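PDB 3UAQ: LbpB B-lobe from Moraxella bovis, which probably helps to capture host lactoferrin, as the N-terminal lobe of a surface lipoprotein built from a handle region and a beta barrel. Local coordinates for residues I61-N65 against V180-R185; L130-I136 against Q147-G153. All blocks are in the same frame, centred on the assembly; numbering follows the deposited sequence.

Contact 1 (I61-N65 against V180-R185); sequences IPKRN and VTDVKR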
loop_
_atom_site.group_PDB
_atom_site.type_symbol
_atom_site.label_atom_id
_atom_site.label_comp_id
_atom_site.label_asym_id
_atom_site.label_seq_id
_atom_site.Cartn_x
_atom_site.Cartn_y
_atom_site.Cartn_z
ATOM N N ILE A 61 2.326 -12.092 -16.830
ATOM C CA ILE A 61 1.233 -11.292 -17.359
ATOM C C ILE A 61 -0.046 -12.134 -17.477
ATOM O O ILE A 61 0.028 -13.341 -17.687
ATOM C CB ILE A 61 1.659 -10.716 -18.717
ATOM C CG1 ILE A 61 3.080 -11.197 -19.044
ATOM C CG2 ILE A 61 1.633 -9.204 -18.683
ATOM C CD1 ILE A 61 3.647 -10.711 -20.379
ATOM N N PRO A 62 -1.224 -11.498 -17.355
ATOM C CA PRO A 62 -2.468 -12.211 -17.039
ATOM C C PRO A 62 -3.182 -12.830 -18.252
ATOM O O PRO A 62 -4.153 -13.567 -18.068
ATOM C CB PRO A 62 -3.330 -11.108 -16.417
ATOM C CG PRO A 62 -2.928 -9.887 -17.204
ATOM C CD PRO A 62 -1.476 -10.072 -17.617
ATOM N N LYS A 63 -2.733 -12.524 -19.464
ATOM C CA LYS A 63 -3.280 -13.170 -20.660
ATOM C C LYS A 63 -4.735 -12.811 -20.964
ATOM O O LYS A 63 -5.517 -12.525 -20.054
ATOM C CB LYS A 63 -3.163 -14.688 -20.540
ATOM C CG LYS A 63 -1.744 -15.200 -20.507
ATOM C CD LYS A 63 -1.636 -16.353 -19.540
ATOM C CE LYS A 63 -2.084 -15.918 -18.159
ATOM N NZ LYS A 63 -2.490 -17.069 -17.318
ATOM N N ARG A 64 -5.091 -12.842 -22.249
ATOM C CA ARG A 64 -6.469 -12.591 -22.666
ATOM C C ARG A 64 -6.897 -13.408 -23.892
ATOM O O ARG A 64 -6.060 -13.993 -24.580
ATOM C CB ARG A 64 -6.695 -11.093 -22.876
ATOM C CG ARG A 64 -6.936 -10.335 -21.572
ATOM C CD ARG A 64 -5.803 -9.383 -21.228
ATOM N NE ARG A 64 -6.223 -7.984 -21.312
ATOM C CZ ARG A 64 -5.976 -7.187 -22.348
ATOM N NH1 ARG A 64 -5.304 -7.645 -23.395
ATOM N NH2 ARG A 64 -6.401 -5.930 -22.339
ATOM N N ASN A 65 -8.204 -13.448 -24.141
ATOM C CA ASN A 65 -8.791 -14.348 -25.131
ATOM C C ASN A 65 -9.091 -13.643 -26.457
ATOM O O ASN A 65 -8.213 -13.019 -27.064
ATOM C CB ASN A 65 -10.087 -14.953 -24.572
ATOM C CG ASN A 65 -10.238 -16.437 -24.888
ATOM O OD1 ASN A 65 -9.251 -17.147 -25.058
ATOM N ND2 ASN A 65 -11.486 -16.911 -24.953
ATOM N N VAL A 180 -2.285 -16.579 -11.225
ATOM C CA VAL A 180 -3.049 -16.314 -12.428
ATOM C C VAL A 180 -3.075 -17.581 -13.253
ATOM O O VAL A 180 -2.059 -18.269 -13.385
ATOM C CB VAL A 180 -2.456 -15.154 -13.259
ATOM C CG1 VAL A 180 -1.030 -15.472 -13.695
ATOM C CG2 VAL A 180 -3.331 -14.874 -14.466
ATOM N N THR A 181 -4.248 -17.896 -13.787
ATOM C CA THR A 181 -4.444 -19.134 -14.531
ATOM C C THR A 181 -4.341 -18.854 -16.012
ATOM O O THR A 181 -4.247 -17.702 -16.431
ATOM C CB THR A 181 -5.838 -19.730 -14.291
ATOM O OG1 THR A 181 -6.813 -18.954 -15.003
ATOM C CG2 THR A 181 -6.184 -19.748 -12.804
ATOM N N ASP A 182 -4.381 -19.914 -16.809
ATOM C CA ASP A 182 -4.537 -19.765 -18.248
ATOM C C ASP A 182 -5.949 -19.274 -18.523
ATOM O O ASP A 182 -6.703 -18.993 -17.589
ATOM C CB ASP A 182 -4.296 -21.101 -18.947
ATOM C CG ASP A 182 -5.257 -22.183 -18.480
ATOM O OD1 ASP A 182 -6.038 -21.929 -17.534
ATOM O OD2 ASP A 182 -5.229 -23.295 -19.052
ATOM N N VAL A 183 -6.312 -19.160 -19.794
ATOM C CA VAL A 183 -7.682 -18.804 -20.130
ATOM C C VAL A 183 -8.263 -19.696 -21.222
ATOM O O VAL A 183 -7.662 -19.876 -22.284
ATOM C CB VAL A 183 -7.822 -17.309 -20.496
ATOM C CG1 VAL A 183 -6.491 -16.738 -20.935
ATOM C CG2 VAL A 183 -8.892 -17.109 -21.557
ATOM N N LYS A 184 -9.437 -20.254 -20.936
ATOM C CA LYS A 184 -10.173 -21.066 -21.895
ATOM C C LYS A 184 -11.640 -20.650 -21.940
ATOM O O LYS A 184 -12.250 -20.376 -20.905
ATOM C CB LYS A 184 -10.069 -22.546 -21.536
ATOM C CG LYS A 184 -8.652 -23.070 -21.431
ATOM C CD LYS A 184 -8.642 -24.586 -21.487
ATOM C CE LYS A 184 -9.492 -25.069 -22.659
ATOM N NZ LYS A 184 -9.617 -26.550 -22.742
ATOM N N ARG A 185 -12.202 -20.602 -23.142
ATOM C CA ARG A 185 -13.606 -20.259 -23.307
ATOM C C ARG A 185 -14.447 -21.335 -22.636
ATOM O O ARG A 185 -15.415 -21.040 -21.930
ATOM C CB ARG A 185 -13.960 -20.177 -24.796
ATOM C CG ARG A 185 -15.059 -19.166 -25.142
ATOM C CD ARG A 185 -16.169 -19.787 -25.977
ATOM N NE ARG A 185 -15.688 -20.920 -26.760
ATOM C CZ ARG A 185 -16.480 -21.783 -27.386
ATOM N NH1 ARG A 185 -17.799 -21.639 -27.326
ATOM N NH2 ARG A 185 -15.950 -22.790 -28.069
#
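V183 presents its two methyls to two different partners, and the contact turns on that split. CG2 stands over one face of the N65 amide, displaced toward the oxygen end: it lies 3.5 Å from N65 OD1 and 3.7 Å from N65 CG. CG1 instead meets the base of the K63 side chain, 3.9 Å from K63 CB. Off the nitrogen end of the same amide lies R185, its CB 4.1 Å from N65 ND2; the guanidinium plane is tilted 23° from the amide plane, but its charged end leads away to a salt bridge with E78. The backbones run nearly parallel, with end-to-end directions 7° apart, yet no hydrogen bond links them. The pairing potential of 180-185, the end of barrel strand 170-184, goes elsewhere: V180 bonds to F333, D182 to S331 and V183 to V80. The loop following strand 57-60 is therefore packed alongside the end of strand 170-184 by side chains and is not added to its sheet. V180 CG2, anti to the backbone N, points at the P62 end, 3.8 Å from P62 CA and 4.2 Å from P62 CB. K63, bent at chi2 and chi3, is modelled slanting back across V180 toward T181; its outer part is poorly ordered and its amine is too close to T181 O, so that approach is doubtful. D182 turns its carboxylate to R187.

Contact 2 (L130-I136 against Q147-G153); sequences LRPDETI and QYTKGDG
L130 sets a methyl on one face of the peptide that joins G151 to D152. L130 CD2 sits almost straight above the carbonyl carbon, 3.4 Å from G151 C and 3.7 Å from D152 N, while the backbone of D152, next in the chain, bonds to T128. The E134 carboxylate has a different cation near each oxygen: OE2 is 4.0 Å from K150 NZ and OE1 is 3.6 Å from R131 NE. Both are long pairs, in a network where R131 is poorly ordered, so they probably steer rather than fix the carboxylate. At the edge of the Q147 amide, nearly in its plane, T135 CG2 meets the nitrogen end, 3.7 Å from Q147 NE2. The E134 and K150 chains run abreast, their ends reaching out together; K150, extended with CG anti to its N (chi1 171°), also crosses I136 at a slant, with I136 CG1 3.7 Å from K150 CB. Backbone bonds carry the antiparallel hairpin. I136 and Y148 form a hydrogen-bonded pair, N to O 2.9 Å each way, and T135 and T149 a non-hydrogen-bonded one. K150 N continues the series to E134 O. R131 to E134 make a type I turn leading into strand 135-138. Strand 146-159 also pairs with 121-128 and 57-60; D152 reaches R105, at the end of helix 95-105, and Y106 just beyond it, while P132 and T149 pack on E215.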
loop_
_atom_site.group_PDB
_atom_site.type_symbol
_atom_site.label_atom_id
_atom_site.label_comp_id
_atom_site.label_asym_id
_atom_site.label_seq_id
_atom_site.Cartn_x
_atom_site.Cartn_y
_atom_site.Cartn_z
ATOM N N LEU A 130 -9.645 -4.519 -14.452
ATOM C CA LEU A 130 -9.789 -5.348 -15.633
ATOM C C LEU A 130 -11.246 -5.772 -15.572
ATOM O O LEU A 130 -11.571 -6.852 -15.055
ATOM C CB LEU A 130 -8.885 -6.578 -15.544
ATOM C CG LEU A 130 -7.423 -6.384 -15.944
ATOM C CD1 LEU A 130 -6.480 -7.275 -15.133
ATOM C CD2 LEU A 130 -7.275 -6.646 -17.432
ATOM N N ARG A 131 -12.125 -4.890 -16.045
ATOM C CA ARG A 131 -13.567 -5.112 -15.968
ATOM C C ARG A 131 -14.073 -5.694 -17.278
ATOM O O ARG A 131 -14.248 -4.965 -18.256
ATOM C CB ARG A 131 -14.295 -3.807 -15.659
ATOM C CG ARG A 131 -14.253 -3.392 -14.194
ATOM C CD ARG A 131 -14.896 -2.028 -13.989
ATOM N NE ARG A 131 -14.187 -0.991 -14.733
ATOM C CZ ARG A 131 -13.016 -0.481 -14.364
ATOM N NH1 ARG A 131 -12.422 -0.913 -13.259
ATOM N NH2 ARG A 131 -12.436 0.459 -15.097
ATOM N N PRO A 132 -14.302 -7.019 -17.296
ATOM C CA PRO A 132 -14.612 -7.812 -18.493
ATOM C C PRO A 132 -15.828 -7.294 -19.267
ATOM O O PRO A 132 -15.927 -7.529 -20.479
ATOM C CB PRO A 132 -14.874 -9.210 -17.922
ATOM C CG PRO A 132 -14.087 -9.245 -16.647
ATOM C CD PRO A 132 -14.245 -7.860 -16.088
ATOM N N ASP A 133 -16.733 -6.603 -18.579
ATOM C CA ASP A 133 -17.877 -5.974 -19.237
ATOM C C ASP A 133 -17.384 -4.914 -20.216
ATOM O O ASP A 133 -18.077 -4.546 -21.164
ATOM C CB ASP A 133 -18.812 -5.339 -18.203
ATOM C CG ASP A 133 -18.081 -4.393 -17.250
ATOM O OD1 ASP A 133 -17.043 -4.798 -16.682
ATOM O OD2 ASP A 133 -18.541 -3.244 -17.065
ATOM N N GLU A 134 -16.166 -4.442 -19.980
ATOM C CA GLU A 134 -15.568 -3.384 -20.774
ATOM C C GLU A 134 -14.506 -3.972 -21.697
ATOM O O GLU A 134 -13.435 -4.385 -21.252
ATOM C CB GLU A 134 -14.958 -2.327 -19.853
ATOM C CG GLU A 134 -14.998 -0.914 -20.420
ATOM C CD GLU A 134 -14.712 0.144 -19.371
ATOM O OE1 GLU A 134 -14.909 -0.131 -18.166
ATOM O OE2 GLU A 134 -14.291 1.252 -19.757
ATOM N N THR A 135 -14.820 -4.000 -22.988
ATOM C CA THR A 135 -13.980 -4.643 -23.995
ATOM C C THR A 135 -13.341 -3.642 -24.948
ATOM O O THR A 135 -13.730 -2.474 -25.002
ATOM C CB THR A 135 -14.797 -5.636 -24.854
ATOM O OG1 THR A 135 -16.199 -5.372 -24.700
ATOM C CG2 THR A 135 -14.514 -7.071 -24.444
ATOM N N ILE A 136 -12.364 -4.120 -25.711
ATOM C CA ILE A 136 -11.744 -3.331 -26.766
ATOM C C ILE A 136 -11.595 -4.152 -28.045
ATOM O O ILE A 136 -10.926 -5.190 -28.056
ATOM C CB ILE A 136 -10.368 -2.789 -26.343
ATOM C CG1 ILE A 136 -10.538 -1.600 -25.397
ATOM C CG2 ILE A 136 -9.570 -2.370 -27.563
ATOM C CD1 ILE A 136 -9.262 -0.824 -25.154
ATOM N N GLN A 147 -10.935 -8.801 -30.018
ATOM C CA GLN A 147 -11.749 -8.265 -28.941
ATOM C C GLN A 147 -11.182 -8.725 -27.603
ATOM O O GLN A 147 -11.403 -9.863 -27.174
ATOM C CB GLN A 147 -13.197 -8.706 -29.091
ATOM C CG GLN A 147 -14.125 -8.105 -28.055
ATOM C CD GLN A 147 -15.579 -8.332 -28.401
ATOM O OE1 GLN A 147 -15.908 -8.696 -29.534
ATOM N NE2 GLN A 147 -16.461 -8.119 -27.432
ATOM N N TYR A 148 -10.435 -7.833 -26.959
ATOM C CA TYR A 148 -9.760 -8.151 -25.711
ATOM C C TYR A 148 -10.334 -7.352 -24.551
ATOM O O TYR A 148 -10.635 -6.173 -24.685
ATOM C CB TYR A 148 -8.263 -7.860 -25.831
ATOM C CG TYR A 148 -7.496 -8.868 -26.662
ATOM C CD1 TYR A 148 -6.858 -9.946 -26.064
ATOM C CD2 TYR A 148 -7.405 -8.739 -28.040
ATOM C CE1 TYR A 148 -6.152 -10.872 -26.816
ATOM C CE2 TYR A 148 -6.697 -9.661 -28.802
ATOM C CZ TYR A 148 -6.075 -10.726 -28.183
ATOM O OH TYR A 148 -5.371 -11.650 -28.925
ATOM N N THR A 149 -10.482 -8.002 -23.405
ATOM C CA THR A 149 -10.883 -7.297 -22.197
ATOM C C THR A 149 -9.947 -6.111 -21.954
ATOM O O THR A 149 -8.730 -6.275 -21.909
ATOM C CB THR A 149 -10.881 -8.245 -20.984
ATOM O OG1 THR A 149 -12.114 -8.980 -20.957
ATOM C CG2 THR A 149 -10.725 -7.462 -19.688
ATOM N N LYS A 150 -10.511 -4.916 -21.815
ATOM C CA LYS A 150 -9.694 -3.715 -21.658
ATOM C C LYS A 150 -8.918 -3.676 -20.343
ATOM O O LYS A 150 -9.479 -3.908 -19.264
ATOM C CB LYS A 150 -10.541 -2.450 -21.789
ATOM C CG LYS A 150 -9.779 -1.179 -21.426
ATOM C CD LYS A 150 -10.671 0.047 -21.513
ATOM C CE LYS A 150 -9.896 1.324 -21.225
ATOM N NZ LYS A 150 -10.796 2.511 -21.179
ATOM N N GLY A 151 -7.630 -3.354 -20.448
ATOM C CA GLY A 151 -6.753 -3.275 -19.294
ATOM C C GLY A 151 -5.650 -4.322 -19.345
ATOM O O GLY A 151 -5.657 -5.205 -20.206
ATOM N N ASP A 152 -4.700 -4.234 -18.419
ATOM C CA ASP A 152 -3.585 -5.174 -18.384
ATOM C C ASP A 152 -3.009 -5.277 -16.976
ATOM O O ASP A 152 -3.153 -4.358 -16.157
ATOM C CB ASP A 152 -2.501 -4.765 -19.391
ATOM C CG ASP A 152 -2.651 -5.470 -20.740
ATOM O OD1 ASP A 152 -2.769 -6.716 -20.749
ATOM O OD2 ASP A 152 -2.645 -4.780 -21.788
ATOM N N GLY A 153 -2.362 -6.401 -16.693
ATOM C CA GLY A 153 -1.797 -6.610 -15.376
ATOM C C GLY A 153 -0.569 -7.499 -15.340
ATOM O O GLY A 153 -0.123 -8.028 -16.358
#

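Contacts 1 and 2 lie 12 Å apart between centres, on the same side of the chain's centre, and touch through the loop 61-65 and the strand segment 147-153. N65 and R64 both lie against the Y148 ring, and R64 also makes a weak, long ion pair with D152. R64 NH2 is modelled only 2.4 Å from both G151 O and T149 O, too short at this resolution to interpret. In sequence, contact 2 falls within the span between 61-65 and 180-185. Contact 2 holds together a hairpin of the handle family region; contact 1 brings that region against a strand of the barrel family region, so 61-65 bridges the two.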